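Local coordinates for protein putative aldehyde dehydrogenase AldY (Bacillus subtilis, PDB 4DNG) that probably oxidises aldehydes to carboxylates with NAD+ as the electron acceptor, and may protect the cell against stress from ethanol and related compounds, at residues Ser2-Leu6 with Thr188-Lys192; Gly17-Thr23 with Ser39-Gln45; Thr23-Leu27 with Ile180-Ile184; Leu144-Ile150 with Ile223-Phe229; Val174-Ile180 with Val203-Thr209. The contacts are given in a common frame with arbitrary orientation. Numbering follows the deposited sequence.

Contact 1 (Ser2-Leu6 with Thr188-Lys192); sequences SFETL and TIIAK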
# COMPACT_ATOMS: atom_id res chain seq x y z
N SER A 2 10.50 39.43 6.20
CA SER A 2 9.14 39.56 6.76
C SER A 2 8.28 38.33 6.54
O SER A 2 7.05 38.43 6.40
CB SER A 2 8.44 40.84 6.28
OG SER A 2 9.01 41.99 6.89
N PHE A 3 8.92 37.16 6.53
CA PHE A 3 8.23 35.88 6.35
C PHE A 3 7.11 35.65 7.38
O PHE A 3 6.22 34.81 7.17
CB PHE A 3 9.21 34.69 6.29
CG PHE A 3 9.85 34.48 4.94
CD1 PHE A 3 9.07 34.44 3.77
CD2 PHE A 3 11.22 34.27 4.82
CE1 PHE A 3 9.66 34.24 2.53
CE2 PHE A 3 11.81 34.06 3.58
CZ PHE A 3 11.03 34.05 2.43
N GLU A 4 7.15 36.41 8.48
CA GLU A 4 6.05 36.42 9.44
C GLU A 4 4.75 37.04 8.87
O GLU A 4 3.69 36.93 9.49
CB GLU A 4 6.47 37.11 10.75
CG GLU A 4 6.94 38.55 10.61
CD GLU A 4 8.45 38.68 10.77
OE1 GLU A 4 9.14 38.87 9.74
OE2 GLU A 4 8.94 38.59 11.92
N THR A 5 4.82 37.68 7.70
CA THR A 5 3.61 38.15 7.03
C THR A 5 2.74 36.96 6.57
O THR A 5 1.53 37.10 6.38
CB THR A 5 3.94 39.09 5.85
OG1 THR A 5 2.83 39.97 5.62
CG2 THR A 5 4.23 38.33 4.56
N LEU A 6 3.37 35.80 6.43
CA LEU A 6 2.76 34.61 5.86
C LEU A 6 2.19 33.73 6.97
O LEU A 6 2.68 32.64 7.26
CB LEU A 6 3.80 33.82 5.07
CG LEU A 6 4.69 34.38 3.95
CD1 LEU A 6 5.37 33.23 3.21
CD2 LEU A 6 3.97 35.31 2.97
N THR A 188 3.86 27.76 4.72
CA THR A 188 3.58 29.03 4.03
C THR A 188 4.67 29.46 3.04
O THR A 188 4.35 29.97 1.95
CB THR A 188 3.25 30.19 5.00
OG1 THR A 188 4.31 30.32 5.96
CG2 THR A 188 1.95 29.92 5.72
N ILE A 189 5.93 29.25 3.42
CA ILE A 189 7.06 29.58 2.55
C ILE A 189 6.96 28.76 1.26
O ILE A 189 7.17 29.29 0.16
CB ILE A 189 8.41 29.35 3.26
CG1 ILE A 189 8.64 30.42 4.31
CG2 ILE A 189 9.57 29.40 2.27
CD1 ILE A 189 9.77 30.07 5.25
N ILE A 190 6.62 27.48 1.42
CA ILE A 190 6.46 26.58 0.29
C ILE A 190 5.32 27.08 -0.60
O ILE A 190 5.49 27.20 -1.82
CB ILE A 190 6.22 25.13 0.75
CG1 ILE A 190 7.54 24.49 1.11
CG2 ILE A 190 5.57 24.31 -0.36
CD1 ILE A 190 7.42 23.28 2.02
N ALA A 191 4.18 27.41 0.01
CA ALA A 191 3.07 28.03 -0.75
C ALA A 191 3.51 29.30 -1.47
O ALA A 191 3.19 29.50 -2.66
CB ALA A 191 1.88 28.31 0.15
N LYS A 192 4.26 30.15 -0.79
CA LYS A 192 4.75 31.36 -1.45
C LYS A 192 5.62 31.04 -2.69
O LYS A 192 5.53 31.71 -3.72
CB LYS A 192 5.51 32.25 -0.45
CG LYS A 192 5.96 33.58 -1.01
CD LYS A 192 4.92 34.69 -0.89
CE LYS A 192 5.31 35.90 -1.75
NZ LYS A 192 6.68 36.48 -1.52
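The N-terminal arm of this aldehyde dehydrogenase lies against helix 183-196, the connecting helix of a beta-alpha-beta unit in the NAD-binding domain. Residues F3-T5 form a short 3-10 turn, closed by T5 N to S2 O at 2.7 Å and L6 N to F3 O at 3.1 Å. The turn brings F3 and L6 to the same side, where both CA-to-CB bonds point toward the helix. F3 makes the first contact. Its ring is covered on one face by I189, in a CH-pi contact with I189 CG1 4.3 Å from the ring centroid and 18° off the ring normal. I86 and M89 of helix 83-94 also touch this ring, so the arm is wedged between two helices. E4 points away from helix 183-196. L6 has the largest covered area of the contact. L6 CD1 reaches K192 CB at 3.8 Å and I189 CG1 at 4.4 Å, one helical turn being spanned by T188 and K192. The amine of K192 goes to Y78. The contact is mostly apolar and buried, with one polar bond at the L6 end of the arm: T188 OG1 donates to L6 O at 3.1 Å.

Contact 2 (Gly17-Thr23 with Ser39-Gln45); sequences GGESGRT and SLATGKQ
A capping box starts helix 43-60, and an ST turn shapes the irregular loop 17-22. T42 is the N-cap (chi1 p): Q45 N donates to T42 OG1 at 3.0 Å, and T42 N to Q45 OE1 at 2.9 Å. T23 and S39 form an antiparallel non-hydrogen-bonded pair, CA-CA 4.3 Å. L40 N donates to R22 O at 3.1 Å. G18 CA sits 3.8 Å from A41 CA; a CB there would clash with L40 O. Q45 NE2 (chi1 m, chi2 t) donates to G17 O at 3.0 Å, and Q45 OE1 also accepts E19 N at 2.8 Å. S39 OG (chi1 p) accepts G18 N at 2.6 Å. In the ST turn S20 OG accepts R22 N at 3.0 Å; G21 has phi/psi 92/-27. L40 O receives weak bonds from S20 N at 3.4 Å and S20 OG at 3.1 Å. A41 N donates to L208 O, and A41 O accepts from T209 OG1. R22 forms salt bridges with D210 and E213; R22 NH1 lies 3.5 Å from L40 CD1.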
# COMPACT_ATOMS: atom_id res chain seq x y z
N GLY A 17 -7.51 33.76 5.86
CA GLY A 17 -7.59 33.66 7.32
C GLY A 17 -8.39 32.45 7.80
O GLY A 17 -9.18 31.86 7.05
N GLY A 18 -8.19 32.07 9.06
CA GLY A 18 -8.96 31.01 9.70
C GLY A 18 -10.30 31.51 10.19
O GLY A 18 -10.41 32.60 10.74
N GLU A 19 -11.33 30.68 10.02
CA GLU A 19 -12.68 31.07 10.36
C GLU A 19 -13.15 30.55 11.71
O GLU A 19 -14.33 30.62 12.03
CB GLU A 19 -13.64 30.59 9.28
CG GLU A 19 -13.53 31.34 7.97
CD GLU A 19 -14.28 32.65 8.01
OE1 GLU A 19 -13.79 33.61 8.66
OE2 GLU A 19 -15.36 32.72 7.39
N SER A 20 -12.24 30.01 12.51
CA SER A 20 -12.65 29.25 13.69
C SER A 20 -12.78 30.11 14.94
O SER A 20 -13.32 29.66 15.94
CB SER A 20 -11.63 28.15 13.98
OG SER A 20 -10.63 28.59 14.89
N GLY A 21 -12.25 31.33 14.87
CA GLY A 21 -12.21 32.23 16.01
C GLY A 21 -10.92 32.12 16.80
O GLY A 21 -10.48 33.07 17.43
N ARG A 22 -10.29 30.95 16.74
CA ARG A 22 -9.15 30.63 17.60
C ARG A 22 -7.86 31.02 16.90
O ARG A 22 -7.80 31.07 15.67
CB ARG A 22 -9.12 29.13 17.95
CG ARG A 22 -10.14 28.67 19.00
CD ARG A 22 -9.69 27.40 19.74
NE ARG A 22 -9.56 26.33 18.78
CZ ARG A 22 -8.48 25.61 18.56
NH1 ARG A 22 -7.38 25.75 19.30
NH2 ARG A 22 -8.53 24.69 17.60
N THR A 23 -6.83 31.31 17.69
CA THR A 23 -5.54 31.65 17.12
C THR A 23 -4.43 31.04 17.95
O THR A 23 -4.63 30.66 19.10
CB THR A 23 -5.30 33.16 17.11
OG1 THR A 23 -5.12 33.59 18.45
CG2 THR A 23 -6.47 33.92 16.48
N SER A 39 -4.37 32.52 12.67
CA SER A 39 -5.76 32.12 12.85
C SER A 39 -5.95 30.71 12.30
O SER A 39 -5.44 30.38 11.22
CB SER A 39 -6.68 33.09 12.12
OG SER A 39 -6.47 33.00 10.73
N LEU A 40 -6.71 29.91 13.04
CA LEU A 40 -6.87 28.49 12.77
C LEU A 40 -8.06 28.26 11.85
O LEU A 40 -9.17 28.71 12.13
CB LEU A 40 -7.06 27.74 14.09
CG LEU A 40 -5.89 27.93 15.05
CD1 LEU A 40 -6.09 27.17 16.35
CD2 LEU A 40 -4.60 27.51 14.34
N ALA A 41 -7.83 27.54 10.76
CA ALA A 41 -8.89 27.25 9.80
C ALA A 41 -9.82 26.16 10.33
O ALA A 41 -9.45 25.42 11.25
CB ALA A 41 -8.27 26.83 8.48
N THR A 42 -11.02 26.05 9.76
CA THR A 42 -12.04 25.15 10.32
C THR A 42 -12.21 23.89 9.53
O THR A 42 -11.82 23.82 8.35
CB THR A 42 -13.44 25.78 10.30
OG1 THR A 42 -13.90 25.84 8.94
CG2 THR A 42 -13.43 27.16 10.90
N GLY A 43 -12.84 22.90 10.17
CA GLY A 43 -13.35 21.73 9.46
C GLY A 43 -13.99 22.04 8.12
O GLY A 43 -13.61 21.46 7.09
N LYS A 44 -14.93 23.00 8.10
CA LYS A 44 -15.60 23.37 6.86
C LYS A 44 -14.59 23.85 5.81
O LYS A 44 -14.61 23.38 4.67
CB LYS A 44 -16.69 24.41 7.13
CG LYS A 44 -17.87 24.34 6.18
CD LYS A 44 -17.65 25.17 4.92
CE LYS A 44 -18.72 24.88 3.88
NZ LYS A 44 -18.57 25.81 2.72
N GLN A 45 -13.69 24.75 6.20
CA GLN A 45 -12.63 25.26 5.31
C GLN A 45 -11.76 24.14 4.68
O GLN A 45 -11.39 24.21 3.49
CB GLN A 45 -11.73 26.26 6.06
CG GLN A 45 -12.38 27.61 6.32
CD GLN A 45 -11.44 28.58 7.01
OE1 GLN A 45 -11.24 28.51 8.23
NE2 GLN A 45 -10.87 29.50 6.24

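Contact 3 (Thr23-Leu27 with Ile180-Ile184); sequences TEDIL and IQTAI
Residues 23-27 form an extended strand, paired with strand 34-39 through E24 and I26 in a two-stranded antiparallel sheet. Residues 180-184 are compact. I180 and Q181 make a 3-10 turn, with A183 N bonded to I180 O at 3.1 Å, and the chain then runs into helix 183-196. The nearest CA atoms are those of I26 and Q181, 5.3 Å apart. The two segments do not pair as strands; a side chain bridges them.

That side chain is Q181, with chi1 and chi2 both m. Its CA-to-CB bond points sideways, but the amide bends back to the strand. Q181 NE2 donates to D25 O at 3.0 Å and to E24 OE2 at 2.6 Å. Q181 OE1 accepts L27 N at 3.2 Å. The amide thus satisfies the D25 carbonyl and the L27 NH, on the two sides of I26, as a neighbouring strand would. E24 has chi1 t and points toward the turn, with OE1 3.7 Å from I180 CG2. I26 (chi1 m, chi2 t) fills the apolar part. I26 CD1 lies 4.2 Å from A183 CB and 4.4 Å from I184 CD1. I26 CD1 also sits against the backbone carbonyl, 3.3 Å from I180 O. D25 points away and bonds T37.

The arrangement joins the N-terminal hairpin to the crossover of the Rossmann-like NAD-binding domain, where strand 173-177 leads into helix 183-196.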
# COMPACT_ATOMS: atom_id res chain seq x y z
N THR A 23 -6.83 31.31 17.69
CA THR A 23 -5.54 31.65 17.12
C THR A 23 -4.43 31.04 17.95
O THR A 23 -4.63 30.66 19.10
CB THR A 23 -5.30 33.16 17.11
OG1 THR A 23 -5.12 33.59 18.45
CG2 THR A 23 -6.47 33.92 16.48
N GLU A 24 -3.25 30.94 17.35
CA GLU A 24 -2.09 30.43 18.04
C GLU A 24 -0.88 31.26 17.69
O GLU A 24 -0.62 31.56 16.52
CB GLU A 24 -1.82 28.99 17.64
CG GLU A 24 -0.58 28.43 18.31
CD GLU A 24 -0.73 26.98 18.69
OE1 GLU A 24 -1.84 26.43 18.54
OE2 GLU A 24 0.28 26.39 19.13
N ASP A 25 -0.12 31.61 18.72
CA ASP A 25 1.14 32.28 18.54
C ASP A 25 2.21 31.27 18.14
O ASP A 25 2.43 30.26 18.84
CB ASP A 25 1.51 33.01 19.82
CG ASP A 25 0.55 34.12 20.16
OD1 ASP A 25 -0.30 34.47 19.31
OD2 ASP A 25 0.63 34.65 21.29
N ILE A 26 2.86 31.53 17.00
CA ILE A 26 4.00 30.71 16.61
C ILE A 26 5.22 31.31 17.29
O ILE A 26 5.49 32.51 17.14
CB ILE A 26 4.19 30.61 15.09
CG1 ILE A 26 2.88 30.13 14.45
CG2 ILE A 26 5.37 29.70 14.77
CD1 ILE A 26 2.92 29.92 12.96
N LEU A 27 5.93 30.48 18.03
CA LEU A 27 6.98 30.95 18.92
C LEU A 27 8.38 30.55 18.47
O LEU A 27 8.57 29.51 17.85
CB LEU A 27 6.72 30.45 20.35
CG LEU A 27 5.37 30.75 21.04
CD1 LEU A 27 5.40 30.30 22.50
CD2 LEU A 27 4.97 32.22 20.97
N ILE A 180 1.13 23.46 13.15
CA ILE A 180 0.96 24.90 13.31
C ILE A 180 2.25 25.55 13.87
O ILE A 180 2.67 26.61 13.39
CB ILE A 180 -0.30 25.28 14.15
CG1 ILE A 180 -0.55 26.81 14.12
CG2 ILE A 180 -0.20 24.79 15.60
CD1 ILE A 180 -0.81 27.39 12.74
N GLN A 181 2.90 24.91 14.84
CA GLN A 181 4.10 25.51 15.45
C GLN A 181 5.25 25.68 14.48
O GLN A 181 6.18 26.42 14.76
CB GLN A 181 4.53 24.81 16.75
CG GLN A 181 3.74 25.25 17.99
CD GLN A 181 3.75 26.77 18.23
OE1 GLN A 181 4.80 27.44 18.23
NE2 GLN A 181 2.56 27.32 18.42
N THR A 182 5.19 25.00 13.33
CA THR A 182 6.20 25.19 12.29
C THR A 182 5.51 25.42 10.93
O THR A 182 5.93 24.90 9.89
CB THR A 182 7.15 23.97 12.23
OG1 THR A 182 6.35 22.80 12.23
CG2 THR A 182 8.05 23.89 13.47
N ALA A 183 4.43 26.20 10.93
CA ALA A 183 3.65 26.39 9.71
C ALA A 183 4.33 27.24 8.65
O ALA A 183 4.01 27.14 7.46
CB ALA A 183 2.30 26.98 10.04
N ILE A 184 5.24 28.12 9.09
CA ILE A 184 5.91 29.00 8.15
C ILE A 184 6.90 28.20 7.32
O ILE A 184 6.88 28.25 6.09
CB ILE A 184 6.57 30.22 8.83
CG1 ILE A 184 5.50 31.12 9.42
CG2 ILE A 184 7.32 31.05 7.81
CD1 ILE A 184 5.98 31.95 10.58

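Contact 4 (Leu144-Ile150 with Ile223-Phe229); sequences LGVISSI and IPRLISF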
# COMPACT_ATOMS: atom_id res chain seq x y z
N LEU A 144 -2.51 10.34 -9.62
CA LEU A 144 -3.32 9.61 -8.62
C LEU A 144 -4.60 10.36 -8.33
O LEU A 144 -5.68 9.76 -8.27
CB LEU A 144 -2.54 9.43 -7.34
CG LEU A 144 -3.13 8.61 -6.20
CD1 LEU A 144 -3.68 7.26 -6.63
CD2 LEU A 144 -2.00 8.44 -5.19
N GLY A 145 -4.47 11.67 -8.17
CA GLY A 145 -5.58 12.56 -7.86
C GLY A 145 -5.19 13.57 -6.78
O GLY A 145 -4.25 14.37 -6.97
N VAL A 146 -5.88 13.53 -5.66
CA VAL A 146 -5.66 14.52 -4.61
C VAL A 146 -4.92 13.90 -3.44
O VAL A 146 -5.36 12.90 -2.91
CB VAL A 146 -6.98 15.12 -4.10
CG1 VAL A 146 -6.71 16.08 -2.95
CG2 VAL A 146 -7.72 15.81 -5.24
N ILE A 147 -3.81 14.53 -3.05
CA ILE A 147 -2.92 14.00 -2.02
C ILE A 147 -3.24 14.73 -0.72
O ILE A 147 -3.32 15.97 -0.72
CB ILE A 147 -1.43 14.27 -2.38
CG1 ILE A 147 -1.08 13.80 -3.81
CG2 ILE A 147 -0.48 13.68 -1.34
CD1 ILE A 147 -1.29 12.32 -4.08
N SER A 148 -3.41 13.97 0.37
CA SER A 148 -3.46 14.51 1.72
C SER A 148 -2.09 14.38 2.39
O SER A 148 -1.58 13.26 2.60
CB SER A 148 -4.53 13.84 2.57
OG SER A 148 -4.92 14.68 3.64
N SER A 149 -1.53 15.52 2.74
CA SER A 149 -0.14 15.61 3.20
C SER A 149 -0.05 16.26 4.58
O SER A 149 -0.61 17.34 4.78
CB SER A 149 0.65 16.41 2.18
OG SER A 149 1.93 16.71 2.65
N ILE A 150 0.63 15.58 5.51
CA ILE A 150 0.75 16.01 6.91
C ILE A 150 2.20 15.92 7.35
O ILE A 150 2.85 14.88 7.20
CB ILE A 150 -0.07 15.10 7.85
CG1 ILE A 150 -1.55 15.11 7.46
CG2 ILE A 150 0.13 15.48 9.33
CD1 ILE A 150 -2.33 13.94 8.01
N ILE A 223 -12.35 12.29 -0.57
CA ILE A 223 -11.52 12.77 -1.70
C ILE A 223 -10.09 12.20 -1.87
O ILE A 223 -9.81 11.51 -2.84
CB ILE A 223 -11.42 14.31 -1.79
CG1 ILE A 223 -12.81 15.00 -1.76
CG2 ILE A 223 -10.62 14.70 -3.03
CD1 ILE A 223 -13.80 14.55 -2.80
N PRO A 224 -9.17 12.52 -0.93
CA PRO A 224 -7.76 12.26 -1.27
C PRO A 224 -7.47 10.80 -1.45
O PRO A 224 -8.03 9.98 -0.72
CB PRO A 224 -7.00 12.76 -0.02
CG PRO A 224 -7.98 12.68 1.09
CD PRO A 224 -9.33 12.98 0.46
N ARG A 225 -6.57 10.47 -2.38
CA ARG A 225 -6.26 9.06 -2.67
C ARG A 225 -4.95 8.55 -2.05
O ARG A 225 -4.68 7.35 -2.07
CB ARG A 225 -6.33 8.79 -4.16
CG ARG A 225 -7.73 8.38 -4.58
CD ARG A 225 -7.92 8.46 -6.08
NE ARG A 225 -9.31 8.83 -6.39
CZ ARG A 225 -10.12 8.15 -7.20
NH1 ARG A 225 -9.70 7.05 -7.82
NH2 ARG A 225 -11.36 8.58 -7.39
N LEU A 226 -4.18 9.47 -1.46
CA LEU A 226 -3.01 9.10 -0.66
C LEU A 226 -2.91 9.99 0.57
O LEU A 226 -3.10 11.21 0.46
CB LEU A 226 -1.74 9.22 -1.48
CG LEU A 226 -0.39 9.10 -0.79
CD1 LEU A 226 0.07 7.68 -0.68
CD2 LEU A 226 0.63 9.87 -1.60
N ILE A 227 -2.65 9.36 1.72
CA ILE A 227 -2.28 10.06 2.94
C ILE A 227 -0.78 9.90 3.09
O ILE A 227 -0.27 8.78 3.12
CB ILE A 227 -2.87 9.45 4.23
CG1 ILE A 227 -4.34 9.06 4.09
CG2 ILE A 227 -2.68 10.43 5.39
CD1 ILE A 227 -5.24 10.23 3.78
N SER A 228 -0.10 11.02 3.20
CA SER A 228 1.32 11.09 3.45
C SER A 228 1.48 11.64 4.89
O SER A 228 0.95 12.70 5.19
CB SER A 228 1.95 12.04 2.42
OG SER A 228 3.32 12.21 2.66
N PHE A 229 2.18 10.90 5.76
CA PHE A 229 2.31 11.26 7.18
C PHE A 229 3.70 10.91 7.73
O PHE A 229 4.25 9.85 7.41
CB PHE A 229 1.22 10.54 8.01
CG PHE A 229 1.34 10.74 9.52
CD1 PHE A 229 0.92 11.92 10.12
CD2 PHE A 229 1.83 9.72 10.33
CE1 PHE A 229 1.02 12.10 11.50
CE2 PHE A 229 1.93 9.89 11.71
CZ PHE A 229 1.53 11.09 12.29
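Two neighbouring parallel strands of the Rossmann-like NAD-binding domain meet here. Strands 146-150 and 226-229 run 4.7 Å apart at 17°. Four backbone bonds hold them: R225 N to V146 O, S148 N to L226 O and S228 N to S148 O, each at 2.8 Å, and I150 N to S228 O at 2.9 Å. Side chains fit together on both faces. On one face the small residues S149 and S228 leave a low patch. I147 and L226 stand beside it and meet at CG2 to CD2, 4.0 Å. L144, before the strand, folds over L226, with its CD2 3.8 Å from L226 CB. S149 bonds H176 and S228 bonds S163, so both hydroxyls are satisfied. On the other face S148 forms a hollow. P224 CB enters at 3.7 Å from S148 CB, and I227 CD1 at 3.9 Å. F50 of helix 43-60 covers S148 and P224. At the start of the pair, V146 CG2 rests on I223 CG2 at 3.8 Å. R225 extends past L144 to a salt bridge with D429 of the second subunit, so this end of the sheet lies at the dimer interface. F229, at the far end of its segment, lies near the NAD site inferred from relatives: its side chain is about 3 Å from that of V235. I150 fills the space beside its ring, with CG2 3.7 Å from F229 CD1, at the ring edge.

Contact 5 (Val174-Ile180 with Val203-Thr209); sequences VVHKPDI and VLNVMLT
Strands 174-177 and 204-206 lie parallel, 4.7 Å apart at closest, with a 22° angle between them. The register pairs V174 with L204, V175 with N205 and H176 with V206, at CA-CA distances of 5.0, 4.7 and 4.8 Å.

Backbone bonds form the ladder. N205 N donates to V174 O at 2.8 Å, H176 N to N205 O at 2.7 Å, and M207 N to H176 O at 2.7 Å. A weak bond, V174 N to V203 O at 2.9 Å, starts it.

Side-chain polar groups mostly turn to other partners. H176 (chi1 t) bonds S149 of the next strand, S160 and G186 O. N205 (chi1 m) bonds G202 O and N12 N; its ND2 also makes a weak 3.4 Å bond to V174 O. K177 NZ bonds P178 O at 3.2 Å.

Apolar contacts occupy both faces. V174 CB meets L204 CD1 at 4.0 Å, and P178 CD meets V206 CG1 at 4.1 Å. On the face with V175, its CG1 touches M207 CG at 3.9 Å. Beyond the strands I180 CD1 lies 4.0 Å from L208 CG.

Together with helix 183-196, these strands form a beta-alpha-beta crossover of the Rossmann-like NAD-binding domain.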
# COMPACT_ATOMS: atom_id res chain seq x y z
N VAL A 174 -2.94 18.89 -3.96
CA VAL A 174 -2.41 18.63 -2.62
C VAL A 174 -3.12 19.51 -1.61
O VAL A 174 -3.22 20.73 -1.78
CB VAL A 174 -0.88 18.93 -2.54
CG1 VAL A 174 -0.28 18.61 -1.16
CG2 VAL A 174 -0.14 18.16 -3.62
N VAL A 175 -3.63 18.88 -0.56
CA VAL A 175 -4.01 19.60 0.62
C VAL A 175 -3.03 19.25 1.72
O VAL A 175 -2.88 18.07 2.10
CB VAL A 175 -5.42 19.24 1.03
CG1 VAL A 175 -5.77 19.87 2.38
CG2 VAL A 175 -6.37 19.67 -0.08
N HIS A 176 -2.35 20.29 2.22
CA HIS A 176 -1.19 20.11 3.10
C HIS A 176 -1.37 20.78 4.43
O HIS A 176 -1.78 21.96 4.49
CB HIS A 176 0.03 20.69 2.41
CG HIS A 176 1.29 20.50 3.20
ND1 HIS A 176 1.74 19.28 3.56
CD2 HIS A 176 2.21 21.41 3.69
CE1 HIS A 176 2.86 19.41 4.27
NE2 HIS A 176 3.15 20.72 4.34
N LYS A 177 -1.05 20.04 5.50
CA LYS A 177 -1.17 20.54 6.87
C LYS A 177 0.10 20.37 7.71
O LYS A 177 0.41 19.26 8.14
CB LYS A 177 -2.33 19.87 7.62
CG LYS A 177 -2.54 20.49 9.00
CD LYS A 177 -3.25 19.53 9.94
CE LYS A 177 -3.17 20.03 11.38
NZ LYS A 177 -1.77 19.95 11.90
N PRO A 178 0.84 21.48 7.94
CA PRO A 178 2.03 21.40 8.77
C PRO A 178 1.62 21.46 10.21
O PRO A 178 0.49 21.75 10.51
CB PRO A 178 2.80 22.70 8.43
CG PRO A 178 1.75 23.66 7.96
CD PRO A 178 0.73 22.79 7.25
N ASP A 179 2.54 21.17 11.10
CA ASP A 179 2.28 21.43 12.49
C ASP A 179 2.20 22.95 12.56
O ASP A 179 3.11 23.67 12.08
CB ASP A 179 3.45 20.89 13.33
CG ASP A 179 3.23 21.05 14.80
OD1 ASP A 179 3.46 20.07 15.52
OD2 ASP A 179 2.82 22.14 15.26
N ILE A 180 1.13 23.46 13.15
CA ILE A 180 0.96 24.90 13.31
C ILE A 180 2.25 25.55 13.87
O ILE A 180 2.67 26.61 13.39
CB ILE A 180 -0.30 25.28 14.15
CG1 ILE A 180 -0.55 26.81 14.12
CG2 ILE A 180 -0.20 24.79 15.60
CD1 ILE A 180 -0.81 27.39 12.74
N VAL A 203 -4.15 23.86 -6.84
CA VAL A 203 -3.27 22.69 -6.95
C VAL A 203 -2.44 22.43 -5.67
O VAL A 203 -2.18 21.28 -5.33
CB VAL A 203 -2.36 22.73 -8.20
CG1 VAL A 203 -1.37 21.57 -8.18
CG2 VAL A 203 -3.19 22.66 -9.46
N LEU A 204 -2.02 23.51 -4.99
CA LEU A 204 -1.40 23.42 -3.66
C LEU A 204 -2.17 24.20 -2.61
O LEU A 204 -2.22 25.43 -2.64
CB LEU A 204 0.04 23.92 -3.67
CG LEU A 204 0.68 23.91 -2.28
CD1 LEU A 204 0.60 22.51 -1.67
CD2 LEU A 204 2.13 24.41 -2.29
N ASN A 205 -2.74 23.49 -1.64
CA ASN A 205 -3.44 24.15 -0.56
C ASN A 205 -2.74 23.88 0.76
O ASN A 205 -2.46 22.72 1.08
CB ASN A 205 -4.89 23.67 -0.56
CG ASN A 205 -5.58 23.94 -1.89
OD1 ASN A 205 -6.05 25.06 -2.14
ND2 ASN A 205 -5.62 22.94 -2.76
N VAL A 206 -2.44 24.95 1.50
CA VAL A 206 -1.76 24.83 2.78
C VAL A 206 -2.65 25.29 3.93
O VAL A 206 -3.01 26.47 4.01
CB VAL A 206 -0.42 25.60 2.82
CG1 VAL A 206 0.16 25.56 4.22
CG2 VAL A 206 0.58 25.04 1.81
N MET A 207 -2.99 24.36 4.81
CA MET A 207 -3.90 24.57 5.92
C MET A 207 -3.20 24.92 7.21
O MET A 207 -2.36 24.15 7.71
CB MET A 207 -4.69 23.30 6.15
CG MET A 207 -5.39 22.84 4.88
SD MET A 207 -6.65 24.05 4.44
CE MET A 207 -6.66 23.71 2.69
N LEU A 208 -3.53 26.08 7.75
CA LEU A 208 -3.06 26.48 9.07
C LEU A 208 -4.18 26.22 10.06
O LEU A 208 -5.19 26.90 10.07
CB LEU A 208 -2.62 27.94 9.08
CG LEU A 208 -1.13 28.13 8.86
CD1 LEU A 208 -0.67 27.48 7.57
CD2 LEU A 208 -0.76 29.61 8.87
N THR A 209 -4.00 25.20 10.86
CA THR A 209 -5.06 24.75 11.72
C THR A 209 -4.51 23.81 12.76
O THR A 209 -3.30 23.69 12.91
CB THR A 209 -6.18 24.09 10.89
OG1 THR A 209 -7.24 23.69 11.77
CG2 THR A 209 -5.64 22.88 10.14

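From the N terminus, contact 1 closes the longest loop, bringing residues 2-6 back to helix 183-196. Contacts 2 and 3 lie within it. Contact 2 closes a short loop around the N-terminal hairpin. Contact 3 crosses contact 2, shares T23 with it, and carries the hairpin to the start of the same helix. Contact 4 opens at 144-150, inside the loop of contact 1, and closes beyond it at 223-229, so it crosses contacts 1 and 3. Contact 5 lies within contact 4 and crosses contacts 1 and 3. Strands 135-150 and 173-177 are neighbours, so contacts 4 and 5 share one sheet; S149 bonds K177 and H176. A41, bonding L208 and T209, ties contact 2 to contact 5.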